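DUF2019 domain-containing protein (Rhodopseudomonas palustris, PDB 2I9C) is of unknown function but folds as a small all-helical domain of a family grouped with tetratricopeptide-like repeats, which is consistent with a role in protein binding. Local coordinates at residues A16-V21 with A45-E50; T22-D27 with I34-R39; S64-P69 with L75-L80; E91-I96 with G106-C111. All coordinates share one frame; numbering follows the deposited sequence.

Contacts 1 and 2 hold the same pair, helix 11-30 and helix 34-53, contact 2 lying nested in the chain between the segments of contact 1, with centres about 13 Å apart. Contact 1 is buried and wholly apolar, whereas contact 2, nearer the turn and partly exposed, adds a salt bridge and a water. Contact 3 lies closest to the middle of the chain and packs a loop on helix 71-79; it meets contact 1 through Phe18 with Leu65 and Leu80. Contact 4, also buried, joins helix 86-99 to helix 104-117 by packing Leu93 and Ile96 round Ala108, and reaches contact 3 by the Lys79–Asp107 salt bridge. Contacts 1 and 4 lie on opposite sides of the chain's centre.

Contact 1. Residues A16-V21 with A45-E50; sequences ALFAKV and AEIADE
Ile47 drives its side chain into the flank of helix 11-30 formed by Leu17, Phe18 and Val21, within an antiparallel helical hairpin. The two short helical segments run at 158° to each other with their axes 9.8 Å apart, and Phe18 lies level with Ile47.

The two branches of Ile47 do different work. Its long arm leads to CD1, which packs against Leu17, Val21 and the main chain at Phe18. There the side chains of Leu17 and Ile47 cross at about a right angle, Leu17 CG lying 3.8 Å from Ile47 CD1, while Val21 CG2 approaches the same Ile47 CD1 at 4.2 Å from one helical turn further on. The shorter branch, CG2, stands anti to the backbone N of Ile47 and comes to the edge of the Phe18 ring, near its plane, with Phe18 CB 4.0 Å from Ile47 CG2.

Phe18 has CG anti to its own backbone N (chi1 -177°), which carries the ring past Ile47 to Leu62, Leu65 and Leu80, so this residue joins the hairpin to the rest of the core. Leu14 also packs on Ile47. The closest approach of all is made to the main chain: Ile47 CD1 lies 3.7 Å from Phe18 N.

Contact 2. Residues T22-D27 with I34-R39; sequences TVEQDD and ISRFNR
Glu24 and Arg36 form a salt bridge between helix 11-30 and the start of helix 34-53, Glu24 OE1 standing 3.6 Å from Arg36 NH2. The carboxylate meets the guanidinium at its edge, and the two planes are only 7° apart, so the charged groups lie almost in one plane. A water also lies between them: it donates to Glu24 OE1 at 2.7 Å, but its bond to Arg36 NE is too short to be trusted and remains doubtful.

Beside this pair, Phe37 turns the CD1–CE1 side of its ring to Gln25. Phe37 CE1 touches Gln25 CB at 3.7 Å, and Gln25 O lies at the ring edge, near its plane, 3.6 Å from Phe37 CD1. The Gln25 amide stands steeply to the ring, at 79°.

Side-chain shape explains these meetings. Glu24 is extended beyond CG but slants outward from its own helix, whereas Arg36, bent at chi2 (75°), does most of the reaching toward the partner helix. The Gln25 amide is held from further out: OE1 accepts from Gln72 of helix 71-79, and NE2 makes a weak hydrogen bond to Leu40 O. Phe37 rests also on Ala28 and Leu29, near the turn of this helical hairpin, and a weak, long ion pair links Glu24 to Lys20.

Ionic and water-mediated on the more exposed side, with the ring against the aliphatic part and main-chain carbonyl of Gln25 further in, the contact probably draws its firmer hold from Phe37 and Gln25, since the charge pair is long and partly hydrated.

Contact 3. Residues S64-P69 with L75-L80; sequences SLFEYP and LQAAKL
Ala77 O accepts a hydrogen bond from the hydroxyl of Thr81 and at the same time lies in the plane of the Phe66 ring, at its edge. The polarised C–H groups on that rim may suit the carbonyl, but the nearest approaches are to other backbone atoms: Phe66 CE1 is 3.7 Å from Ala77 C and equally 3.7 Å from Ala78 N. The ring thus abuts the peptide joining the two alanines.

Small side chains make this possible. Ala77 CB meets Phe66 CE1 at 4.0 Å on one hand and Leu65 CB at 3.9 Å on the other, while Ala78 CB lies 4.2 Å from Phe66 CE1. Phe66 has CG anti to its carbonyl carbon (chi1 -79°), a setting that swings the ring from the loop over to helix 71-79; the ring also touches Gln92 of helix 86-99. Replacing Phe66 by an alanine would probably open a gap beside the Ala77–Ala78 peptide and deprive Gln92 of its aromatic neighbour.

The loop is folded tightly where it turns, with Tyr68 N bonded to Leu65 O at 3.0 Å. Arg74, earlier on the same helix as the alanines, ties the loop further by donating from NE to Tyr68 O.

Leu65 continues from Ala77 to Val15 and Phe18 of helix 11-30, and Ala78 is covered by Gln92 and Leu93 of helix 86-99. Helix 71-79 therefore sits within an all-helical bundle, with the loop of residues 64-69 packed along one flank, and Leu75 facing helix 104-117 from another.

Contact 4. Residues E91-I96 with G106-C111; sequences EQLEAI and GDAGMC. With ACT (acetate ion), chain B.
Helix 86-99 and helix 104-117 cross at 135° in the segments 91-96 and 106-111, with axes 8.6 Å apart and Leu93 level with Ala108. The near approach is made over the methyl of Ala108, whose CB touches Leu93 O at 3.7 Å. Leu93 CD2 comes alongside the same Ala108 CB at 3.9 Å, and the CG2 branch of Ile96 reaches it from a turn further along, at 4.0 Å. The other methyl of Leu93, CD1, goes to Cys111 SG at 3.8 Å, but that cysteine was modelled in two conformers, so this touch is less certain.

These helices, joined by a short link, make a helical hairpin whose inner side is closed by Leu82, which lies against both Leu93 and Cys111.

On a different side of helix 86-99 sits an acetate ion, probably from the crystallisation liquor. Gln92 NE2 donates to acetate O at 2.8 Å, with an N-H...O angle of 156°, and Arg74 supplies a further hydrogen bond. Gln92 bends at chi2 (58°) to bring its amide to the ion. Exchange of Gln92 for an alanine is likely to leave the acetate without this N-H donor and more dependent on Arg74. On the helix side of the ion, Ile96 CG1 lies 3.8 Å from the acetate methyl carbon.

Contact 1. Residues A16-V21 with A45-E50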
loop_
_atom_site.group_PDB
_atom_site.type_symbol
_atom_site.label_atom_id
_atom_site.label_comp_id
_atom_site.label_asym_id
_atom_site.label_seq_id
_atom_site.Cartn_x
_atom_site.Cartn_y
_atom_site.Cartn_z
ATOM N N ALA A 16 -7.919 -6.522 -6.345
ATOM C CA ALA A 16 -8.539 -7.447 -5.404
ATOM C C ALA A 16 -7.408 -8.245 -4.751
ATOM O O ALA A 16 -7.450 -8.501 -3.562
ATOM C CB ALA A 16 -9.569 -8.399 -6.109
ATOM N N LEU A 17 -6.413 -8.687 -5.538
ATOM C CA LEU A 17 -5.340 -9.501 -4.931
ATOM C C LEU A 17 -4.461 -8.640 -3.998
ATOM O O LEU A 17 -4.034 -9.094 -2.947
ATOM C CB LEU A 17 -4.485 -10.184 -6.009
ATOM C CG LEU A 17 -3.393 -11.124 -5.491
ATOM C CD1 LEU A 17 -4.042 -12.395 -4.783
ATOM C CD2 LEU A 17 -2.474 -11.543 -6.699
ATOM N N PHE A 18 -4.200 -7.400 -4.393
ATOM C CA PHE A 18 -3.487 -6.465 -3.521
ATOM C C PHE A 18 -4.194 -6.417 -2.137
ATOM O O PHE A 18 -3.538 -6.487 -1.094
ATOM C CB PHE A 18 -3.457 -5.065 -4.163
ATOM C CG PHE A 18 -2.671 -4.020 -3.360
ATOM C CD1 PHE A 18 -1.367 -3.664 -3.725
ATOM C CD2 PHE A 18 -3.248 -3.402 -2.256
ATOM C CE1 PHE A 18 -0.663 -2.688 -3.005
ATOM C CE2 PHE A 18 -2.568 -2.443 -1.518
ATOM C CZ PHE A 18 -1.274 -2.080 -1.897
ATOM N N ALA A 19 -5.515 -6.243 -2.116
ATOM C CA ALA A 19 -6.201 -6.163 -0.827
ATOM C C ALA A 19 -6.113 -7.486 -0.026
ATOM O O ALA A 19 -5.920 -7.470 1.196
ATOM C CB ALA A 19 -7.700 -5.738 -1.011
ATOM N N LYS A 20 -6.272 -8.619 -0.719
ATOM C CA LYS A 20 -6.206 -9.935 -0.057
ATOM C C LYS A 20 -4.834 -10.154 0.573
ATOM O O LYS A 20 -4.753 -10.590 1.710
ATOM C CB LYS A 20 -6.567 -11.093 -1.019
ATOM C CG LYS A 20 -6.686 -12.487 -0.349
ATOM C CD LYS A 20 -6.838 -13.625 -1.358
ATOM C CE LYS A 20 -7.691 -14.753 -0.765
ATOM N NZ LYS A 20 -6.979 -16.060 -0.788
ATOM N N VAL A 21 -3.759 -9.859 -0.159
ATOM C CA VAL A 21 -2.417 -10.111 0.403
ATOM C C VAL A 21 -2.034 -9.141 1.537
ATOM O O VAL A 21 -1.286 -9.490 2.436
ATOM C CB VAL A 21 -1.259 -10.231 -0.694
ATOM C CG1 VAL A 21 -1.661 -11.114 -1.794
ATOM C CG2 VAL A 21 -0.894 -8.895 -1.240
ATOM N N ALA A 45 4.312 -5.867 -3.559
ATOM C CA ALA A 45 5.222 -5.030 -4.349
ATOM C C ALA A 45 5.221 -5.383 -5.817
ATOM O O ALA A 45 5.236 -4.485 -6.675
ATOM C CB ALA A 45 6.703 -5.114 -3.784
ATOM N N GLU A 46 5.227 -6.688 -6.123
ATOM C CA GLU A 46 5.065 -7.136 -7.501
ATOM C C GLU A 46 3.766 -6.674 -8.128
ATOM O O GLU A 46 3.742 -6.253 -9.290
ATOM C CB GLU A 46 5.145 -8.645 -7.598
ATOM C CG GLU A 46 6.499 -9.116 -7.176
ATOM C CD GLU A 46 6.679 -10.567 -7.420
ATOM O OE1 GLU A 46 6.507 -10.957 -8.594
ATOM O OE2 GLU A 46 6.984 -11.305 -6.449
ATOM N N ILE A 47 2.686 -6.719 -7.353
ATOM C CA ILE A 47 1.394 -6.210 -7.844
ATOM C C ILE A 47 1.463 -4.717 -8.182
ATOM O O ILE A 47 1.007 -4.314 -9.252
ATOM C CB ILE A 47 0.224 -6.500 -6.857
ATOM C CG1 ILE A 47 -0.015 -8.023 -6.729
ATOM C CG2 ILE A 47 -1.072 -5.837 -7.337
ATOM C CD1 ILE A 47 -0.753 -8.422 -5.422
ATOM N N ALA A 48 2.040 -3.917 -7.287
ATOM C CA ALA A 48 2.145 -2.475 -7.490
ATOM C C ALA A 48 3.019 -2.154 -8.681
ATOM O O ALA A 48 2.671 -1.258 -9.450
ATOM C CB ALA A 48 2.678 -1.791 -6.260
ATOM N N ASP A 49 4.129 -2.891 -8.855
ATOM C CA ASP A 49 5.015 -2.719 -10.039
ATOM C C ASP A 49 4.335 -3.054 -11.341
ATOM O O ASP A 49 4.525 -2.368 -12.347
ATOM C CB ASP A 49 6.298 -3.550 -9.921
ATOM C CG ASP A 49 7.322 -2.901 -8.992
ATOM O OD1 ASP A 49 7.044 -1.793 -8.450
ATOM O OD2 ASP A 49 8.372 -3.520 -8.774
ATOM N N GLU A 50 3.528 -4.113 -11.330
ATOM C CA GLU A 50 2.759 -4.463 -12.522
ATOM C C GLU A 50 1.727 -3.347 -12.857
ATOM O O GLU A 50 1.567 -2.967 -14.008
ATOM C CB GLU A 50 2.066 -5.833 -12.352
ATOM C CG GLU A 50 1.138 -6.218 -13.523
ATOM C CD GLU A 50 1.866 -6.417 -14.855
ATOM O OE1 GLU A 50 3.107 -6.677 -14.903
ATOM O OE2 GLU A 50 1.195 -6.302 -15.885
#

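Contact 2. Residues T22-D27 with I34-R39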
loop_
_atom_site.group_PDB
_atom_site.type_symbol
_atom_site.label_atom_id
_atom_site.label_comp_id
_atom_site.label_asym_id
_atom_site.label_seq_id
_atom_site.Cartn_x
_atom_site.Cartn_y
_atom_site.Cartn_z
ATOM N N THR A 22 -2.543 -7.927 1.493
ATOM C CA THR A 22 -2.272 -6.954 2.522
ATOM C C THR A 22 -3.125 -7.174 3.800
ATOM O O THR A 22 -2.660 -6.928 4.931
ATOM C CB THR A 22 -2.397 -5.591 1.869
ATOM O OG1 THR A 22 -1.609 -5.635 0.662
ATOM C CG2 THR A 22 -1.887 -4.495 2.762
ATOM N N VAL A 23 -4.354 -7.672 3.633
ATOM C CA VAL A 23 -5.111 -8.212 4.802
ATOM C C VAL A 23 -4.290 -9.334 5.460
ATOM O O VAL A 23 -4.113 -9.383 6.674
ATOM C CB VAL A 23 -6.491 -8.751 4.346
ATOM C CG1 VAL A 23 -7.100 -9.716 5.372
ATOM C CG2 VAL A 23 -7.453 -7.560 4.098
ATOM N N GLU A 24 -3.792 -10.263 4.649
ATOM C CA GLU A 24 -2.975 -11.328 5.182
ATOM C C GLU A 24 -1.660 -10.833 5.790
ATOM O O GLU A 24 -1.196 -11.428 6.753
ATOM C CB GLU A 24 -2.748 -12.409 4.139
ATOM C CG GLU A 24 -4.059 -13.166 3.809
ATOM C CD GLU A 24 -3.867 -14.248 2.735
ATOM O OE1 GLU A 24 -2.747 -14.819 2.644
ATOM O OE2 GLU A 24 -4.847 -14.515 1.980
ATOM N N GLN A 25 -1.076 -9.751 5.266
ATOM C CA GLN A 25 0.040 -9.052 5.970
ATOM C C GLN A 25 -0.332 -8.658 7.388
ATOM O O GLN A 25 0.377 -8.983 8.351
ATOM C CB GLN A 25 0.527 -7.805 5.220
ATOM C CG GLN A 25 1.363 -8.098 3.939
ATOM C CD GLN A 25 1.584 -6.825 3.161
ATOM O OE1 GLN A 25 1.563 -5.754 3.735
ATOM N NE2 GLN A 25 1.733 -6.920 1.854
ATOM N N ASP A 26 -1.468 -8.001 7.523
ATOM C CA ASP A 26 -1.980 -7.598 8.811
ATOM C C ASP A 26 -2.117 -8.825 9.709
ATOM O O ASP A 26 -1.621 -8.817 10.823
ATOM C CB ASP A 26 -3.350 -6.916 8.646
ATOM C CG ASP A 26 -3.763 -6.155 9.877
ATOM O OD1 ASP A 26 -2.877 -5.491 10.471
ATOM O OD2 ASP A 26 -4.973 -6.198 10.244
ATOM N N ASP A 27 -2.762 -9.877 9.215
ATOM C CA ASP A 27 -2.938 -11.133 9.970
ATOM C C ASP A 27 -1.582 -11.671 10.428
ATOM O O ASP A 27 -1.414 -12.100 11.586
ATOM C CB ASP A 27 -3.590 -12.216 9.090
ATOM C CG ASP A 27 -5.089 -11.966 8.779
ATOM O OD1 ASP A 27 -5.683 -11.087 9.441
ATOM O OD2 ASP A 27 -5.647 -12.705 7.890
ATOM N N ILE A 34 6.369 -13.893 10.756
ATOM C CA ILE A 34 7.201 -12.899 10.060
ATOM C C ILE A 34 7.652 -13.373 8.662
ATOM O O ILE A 34 7.644 -12.573 7.746
ATOM C CB ILE A 34 8.392 -12.407 10.949
ATOM C CG1 ILE A 34 7.886 -11.701 12.253
ATOM C CG2 ILE A 34 9.412 -11.550 10.157
ATOM C CD1 ILE A 34 6.536 -11.015 12.209
ATOM N N SER A 35 8.011 -14.653 8.494
ATOM C CA SER A 35 8.370 -15.151 7.147
ATOM C C SER A 35 7.208 -14.970 6.152
ATOM O O SER A 35 7.430 -14.531 5.036
ATOM C CB SER A 35 8.933 -16.581 7.135
ATOM O OG SER A 35 7.940 -17.567 7.358
ATOM N N ARG A 36 5.984 -15.259 6.598
ATOM C CA ARG A 36 4.775 -15.091 5.797
ATOM C C ARG A 36 4.523 -13.604 5.474
ATOM O O ARG A 36 4.179 -13.263 4.335
ATOM C CB ARG A 36 3.561 -15.733 6.510
ATOM C CG ARG A 36 2.207 -15.618 5.798
ATOM C CD ARG A 36 2.202 -16.587 4.638
ATOM N NE ARG A 36 0.947 -16.638 3.877
ATOM C CZ ARG A 36 0.704 -17.544 2.925
ATOM N NH1 ARG A 36 1.635 -18.447 2.612
ATOM N NH2 ARG A 36 -0.459 -17.536 2.270
ATOM N N PHE A 37 4.684 -12.727 6.471
ATOM C CA PHE A 37 4.579 -11.285 6.242
ATOM C C PHE A 37 5.507 -10.799 5.126
ATOM O O PHE A 37 5.081 -10.069 4.246
ATOM C CB PHE A 37 4.898 -10.464 7.515
ATOM C CG PHE A 37 4.918 -8.987 7.245
ATOM C CD1 PHE A 37 3.722 -8.277 7.141
ATOM C CD2 PHE A 37 6.117 -8.340 6.965
ATOM C CE1 PHE A 37 3.713 -6.905 6.834
ATOM C CE2 PHE A 37 6.122 -6.971 6.650
ATOM C CZ PHE A 37 4.927 -6.257 6.585
ATOM N N ASN A 38 6.779 -11.222 5.186
ATOM C CA ASN A 38 7.794 -10.827 4.214
ATOM C C ASN A 38 7.447 -11.305 2.797
ATOM O O ASN A 38 7.591 -10.559 1.828
ATOM C CB ASN A 38 9.189 -11.374 4.650
ATOM C CG ASN A 38 9.707 -10.693 5.894
ATOM O OD1 ASN A 38 9.359 -9.523 6.182
ATOM N ND2 ASN A 38 10.547 -11.407 6.643
ATOM N N ARG A 39 6.966 -12.538 2.674
ATOM C CA ARG A 39 6.587 -13.037 1.349
ATOM C C ARG A 39 5.357 -12.316 0.805
ATOM O O ARG A 39 5.327 -11.954 -0.355
ATOM C CB ARG A 39 6.418 -14.547 1.326
ATOM C CG ARG A 39 7.695 -15.301 1.670
ATOM C CD ARG A 39 7.624 -16.759 1.225
ATOM N NE ARG A 39 8.927 -17.364 1.297
ATOM C CZ ARG A 39 9.826 -17.313 0.317
ATOM N NH1 ARG A 39 9.553 -16.663 -0.809
ATOM N NH2 ARG A 39 10.997 -17.857 0.479
HETATM O O HOH W 1 -1.310 -15.835 4.726
#

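Contact 3. Residues S64-P69 with L75-L80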
loop_
_atom_site.group_PDB
_atom_site.type_symbol
_atom_site.label_atom_id
_atom_site.label_comp_id
_atom_site.label_asym_id
_atom_site.label_seq_id
_atom_site.Cartn_x
_atom_site.Cartn_y
_atom_site.Cartn_z
ATOM N N SER A 64 -9.188 3.093 -4.707
ATOM C CA SER A 64 -10.450 2.443 -4.245
ATOM C C SER A 64 -10.310 1.746 -2.897
ATOM O O SER A 64 -11.303 1.477 -2.216
ATOM C CB SER A 64 -10.864 1.370 -5.228
ATOM O OG SER A 64 -11.395 1.957 -6.401
ATOM N N LEU A 65 -9.079 1.425 -2.522
ATOM C CA LEU A 65 -8.837 0.729 -1.297
ATOM C C LEU A 65 -8.716 1.594 -0.056
ATOM O O LEU A 65 -8.508 1.054 1.016
ATOM C CB LEU A 65 -7.566 -0.098 -1.445
ATOM C CG LEU A 65 -7.597 -1.159 -2.543
ATOM C CD1 LEU A 65 -6.240 -1.957 -2.462
ATOM C CD2 LEU A 65 -8.791 -2.132 -2.430
ATOM N N PHE A 66 -8.778 2.927 -0.195
ATOM C CA PHE A 66 -8.640 3.836 0.974
ATOM C C PHE A 66 -9.788 3.645 1.970
ATOM O O PHE A 66 -9.630 4.023 3.132
ATOM C CB PHE A 66 -8.640 5.300 0.536
ATOM C CG PHE A 66 -7.311 5.803 -0.040
ATOM C CD1 PHE A 66 -6.301 4.929 -0.432
ATOM C CD2 PHE A 66 -7.119 7.187 -0.255
ATOM C CE1 PHE A 66 -5.143 5.413 -1.014
ATOM C CE2 PHE A 66 -5.904 7.688 -0.800
ATOM C CZ PHE A 66 -4.923 6.809 -1.182
ATOM N N GLU A 67 -10.951 3.156 1.509
ATOM C CA GLU A 67 -12.083 2.850 2.405
ATOM C C GLU A 67 -12.129 1.359 2.826
ATOM O O GLU A 67 -12.969 0.959 3.616
ATOM C CB GLU A 67 -13.427 3.302 1.810
ATOM C CG GLU A 67 -13.453 4.786 1.518
ATOM C CD GLU A 67 -14.770 5.224 0.945
ATOM O OE1 GLU A 67 -15.686 4.397 0.927
ATOM O OE2 GLU A 67 -14.882 6.377 0.497
ATOM N N TYR A 68 -11.190 0.564 2.333
ATOM C CA TYR A 68 -11.129 -0.882 2.670
ATOM C C TYR A 68 -11.048 -1.063 4.228
ATOM O O TYR A 68 -10.247 -0.402 4.853
ATOM C CB TYR A 68 -9.938 -1.571 1.944
ATOM C CG TYR A 68 -10.042 -3.076 2.026
ATOM C CD1 TYR A 68 -10.624 -3.809 0.971
ATOM C CD2 TYR A 68 -9.685 -3.759 3.200
ATOM C CE1 TYR A 68 -10.819 -5.174 1.061
ATOM C CE2 TYR A 68 -9.897 -5.141 3.318
ATOM C CZ TYR A 68 -10.430 -5.829 2.231
ATOM O OH TYR A 68 -10.595 -7.153 2.318
ATOM N N PRO A 69 -11.891 -1.954 4.832
ATOM C CA PRO A 69 -11.893 -2.097 6.296
ATOM C C PRO A 69 -10.684 -2.908 6.827
ATOM O O PRO A 69 -10.838 -3.996 7.421
ATOM C CB PRO A 69 -13.231 -2.814 6.566
ATOM C CG PRO A 69 -13.406 -3.721 5.358
ATOM C CD PRO A 69 -12.916 -2.835 4.192
ATOM N N LEU A 75 -3.054 1.725 4.657
ATOM C CA LEU A 75 -1.673 2.226 4.760
ATOM C C LEU A 75 -0.875 1.954 3.491
ATOM O O LEU A 75 -0.251 2.842 2.906
ATOM C CB LEU A 75 -0.922 1.594 5.963
ATOM C CG LEU A 75 0.590 1.894 6.038
ATOM C CD1 LEU A 75 0.854 3.336 6.352
ATOM C CD2 LEU A 75 1.168 1.013 7.156
ATOM N N GLN A 76 -0.889 0.709 3.064
ATOM C CA GLN A 76 -0.102 0.314 1.915
ATOM C C GLN A 76 -0.617 0.964 0.637
ATOM O O GLN A 76 0.160 1.334 -0.208
ATOM C CB GLN A 76 -0.042 -1.213 1.784
ATOM C CG GLN A 76 0.875 -1.860 2.859
ATOM C CD GLN A 76 2.210 -1.158 2.970
ATOM O OE1 GLN A 76 2.938 -1.054 1.998
ATOM N NE2 GLN A 76 2.532 -0.665 4.162
ATOM N N ALA A 77 -1.932 1.075 0.516
ATOM C CA ALA A 77 -2.547 1.724 -0.647
ATOM C C ALA A 77 -2.165 3.220 -0.714
ATOM O O ALA A 77 -1.845 3.725 -1.794
ATOM C CB ALA A 77 -4.115 1.552 -0.641
ATOM N N ALA A 78 -2.142 3.892 0.430
ATOM C CA ALA A 78 -1.748 5.284 0.481
ATOM C C ALA A 78 -0.261 5.434 0.210
ATOM O O ALA A 78 0.161 6.304 -0.562
ATOM C CB ALA A 78 -2.134 5.908 1.835
ATOM N N LYS A 79 0.560 4.565 0.804
ATOM C CA LYS A 79 2.009 4.624 0.496
ATOM C C LYS A 79 2.317 4.428 -0.986
ATOM O O LYS A 79 3.156 5.111 -1.539
ATOM C CB LYS A 79 2.812 3.620 1.334
ATOM C CG LYS A 79 2.970 4.066 2.774
ATOM C CD LYS A 79 3.460 2.984 3.688
ATOM C CE LYS A 79 4.931 2.682 3.538
ATOM N NZ LYS A 79 5.230 1.444 4.382
ATOM N N LEU A 80 1.610 3.525 -1.627
ATOM C CA LEU A 80 1.894 3.177 -3.033
ATOM C C LEU A 80 1.169 4.069 -4.043
ATOM O O LEU A 80 1.333 3.900 -5.262
ATOM C CB LEU A 80 1.536 1.684 -3.300
ATOM C CG LEU A 80 2.594 0.722 -2.713
ATOM C CD1 LEU A 80 2.129 -0.741 -2.716
ATOM C CD2 LEU A 80 3.867 0.834 -3.515
#

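Contact 4. Residues E91-I96 with G106-C111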
loop_
_atom_site.group_PDB
_atom_site.type_symbol
_atom_site.label_atom_id
_atom_site.label_comp_id
_atom_site.label_asym_id
_atom_site.label_seq_id
_atom_site.Cartn_x
_atom_site.Cartn_y
_atom_site.Cartn_z
ATOM N N GLU A 91 -3.360 12.884 2.407
ATOM C CA GLU A 91 -4.577 12.996 3.224
ATOM C C GLU A 91 -4.928 11.686 3.957
ATOM O O GLU A 91 -5.297 11.700 5.144
ATOM C CB GLU A 91 -5.740 13.459 2.345
ATOM C CG GLU A 91 -7.097 13.639 3.079
ATOM C CD GLU A 91 -8.290 13.964 2.133
ATOM O OE1 GLU A 91 -8.470 13.273 1.084
ATOM O OE2 GLU A 91 -9.064 14.911 2.471
ATOM N N GLN A 92 -4.846 10.565 3.252
ATOM C CA GLN A 92 -5.080 9.266 3.877
ATOM C C GLN A 92 -3.999 8.948 4.919
ATOM O O GLN A 92 -4.319 8.539 6.012
ATOM C CB GLN A 92 -5.196 8.140 2.842
ATOM C CG GLN A 92 -5.393 6.720 3.440
ATOM C CD GLN A 92 -6.604 6.569 4.331
ATOM O OE1 GLN A 92 -7.638 7.256 4.159
ATOM N NE2 GLN A 92 -6.492 5.674 5.307
ATOM N N LEU A 93 -2.740 9.223 4.623
ATOM C CA LEU A 93 -1.718 8.959 5.616
ATOM C C LEU A 93 -1.966 9.781 6.860
ATOM O O LEU A 93 -1.721 9.300 7.954
ATOM C CB LEU A 93 -0.319 9.226 5.049
ATOM C CG LEU A 93 0.205 8.309 3.942
ATOM C CD1 LEU A 93 1.559 8.840 3.440
ATOM C CD2 LEU A 93 0.363 6.856 4.494
ATOM N N GLU A 94 -2.410 11.035 6.681
ATOM C CA GLU A 94 -2.695 11.937 7.783
ATOM C C GLU A 94 -3.831 11.395 8.635
ATOM O O GLU A 94 -3.733 11.452 9.835
ATOM C CB GLU A 94 -2.981 13.358 7.287
ATOM C CG GLU A 94 -1.671 14.062 6.808
ATOM C CD GLU A 94 -1.862 15.420 6.137
ATOM O OE1 GLU A 94 -2.975 15.747 5.635
ATOM O OE2 GLU A 94 -0.850 16.150 6.080
ATOM N N ALA A 95 -4.896 10.892 8.007
ATOM C CA ALA A 95 -6.020 10.183 8.708
ATOM C C ALA A 95 -5.570 8.947 9.499
ATOM O O ALA A 95 -6.053 8.715 10.603
ATOM C CB ALA A 95 -7.111 9.796 7.714
ATOM N N ILE A 96 -4.694 8.129 8.904
ATOM C CA ILE A 96 -4.081 7.008 9.631
ATOM C C ILE A 96 -3.296 7.485 10.872
ATOM O O ILE A 96 -3.530 6.990 11.979
ATOM C CB ILE A 96 -3.229 6.088 8.682
ATOM C CG1 ILE A 96 -4.133 5.558 7.553
ATOM C CG2 ILE A 96 -2.535 4.913 9.501
ATOM C CD1 ILE A 96 -3.324 4.755 6.469
ATOM N N GLY A 106 2.307 4.678 13.102
ATOM C CA GLY A 106 3.721 5.081 13.300
ATOM C C GLY A 106 4.428 5.002 11.962
ATOM O O GLY A 106 5.255 5.851 11.633
ATOM N N ASP A 107 4.064 3.989 11.171
ATOM C CA ASP A 107 4.590 3.802 9.818
ATOM C C ASP A 107 4.147 5.030 8.984
ATOM O O ASP A 107 4.961 5.622 8.286
ATOM C CB ASP A 107 4.053 2.464 9.251
ATOM C CG ASP A 107 4.647 2.060 7.916
ATOM O OD1 ASP A 107 4.858 2.883 6.997
ATOM O OD2 ASP A 107 4.834 0.846 7.715
ATOM N N ALA A 108 2.875 5.429 9.083
ATOM C CA ALA A 108 2.365 6.577 8.311
ATOM C C ALA A 108 3.007 7.884 8.733
ATOM O O ALA A 108 3.313 8.707 7.887
ATOM C CB ALA A 108 0.859 6.644 8.394
ATOM N N GLY A 109 3.240 8.038 10.046
ATOM C CA GLY A 109 3.921 9.186 10.632
ATOM C C GLY A 109 5.336 9.326 10.084
ATOM O O GLY A 109 5.726 10.429 9.646
HETATM N N MSE A 110 6.094 8.220 10.078
HETATM C CA MSE A 110 7.446 8.195 9.509
HETATM C C MSE A 110 7.459 8.524 7.993
HETATM O O MSE A 110 8.324 9.291 7.523
HETATM C CB MSE A 110 8.142 6.860 9.816
HETATM C CG MSE A 110 9.615 6.742 9.345
HETATM SE SE MSE A 110 11.044 7.432 10.586
HETATM C CE MSE A 110 11.111 9.280 9.999
ATOM N N CYS A 111 6.492 7.974 7.245
ATOM C CA CYS A 111 6.324 8.292 5.829
ATOM C C CYS A 111 6.162 9.793 5.607
ATOM O O CYS A 111 6.812 10.367 4.738
ATOM C CB CYS A 111 5.119 7.575 5.226
ATOM S SG CYS A 111 5.153 7.647 3.458
HETATM C C ACT B . -8.474 6.026 8.683
HETATM O O ACT B . -8.114 5.507 7.561
HETATM O OXT ACT B . -9.680 6.529 9.020
HETATM C CH3 ACT B . -7.341 6.053 9.566
#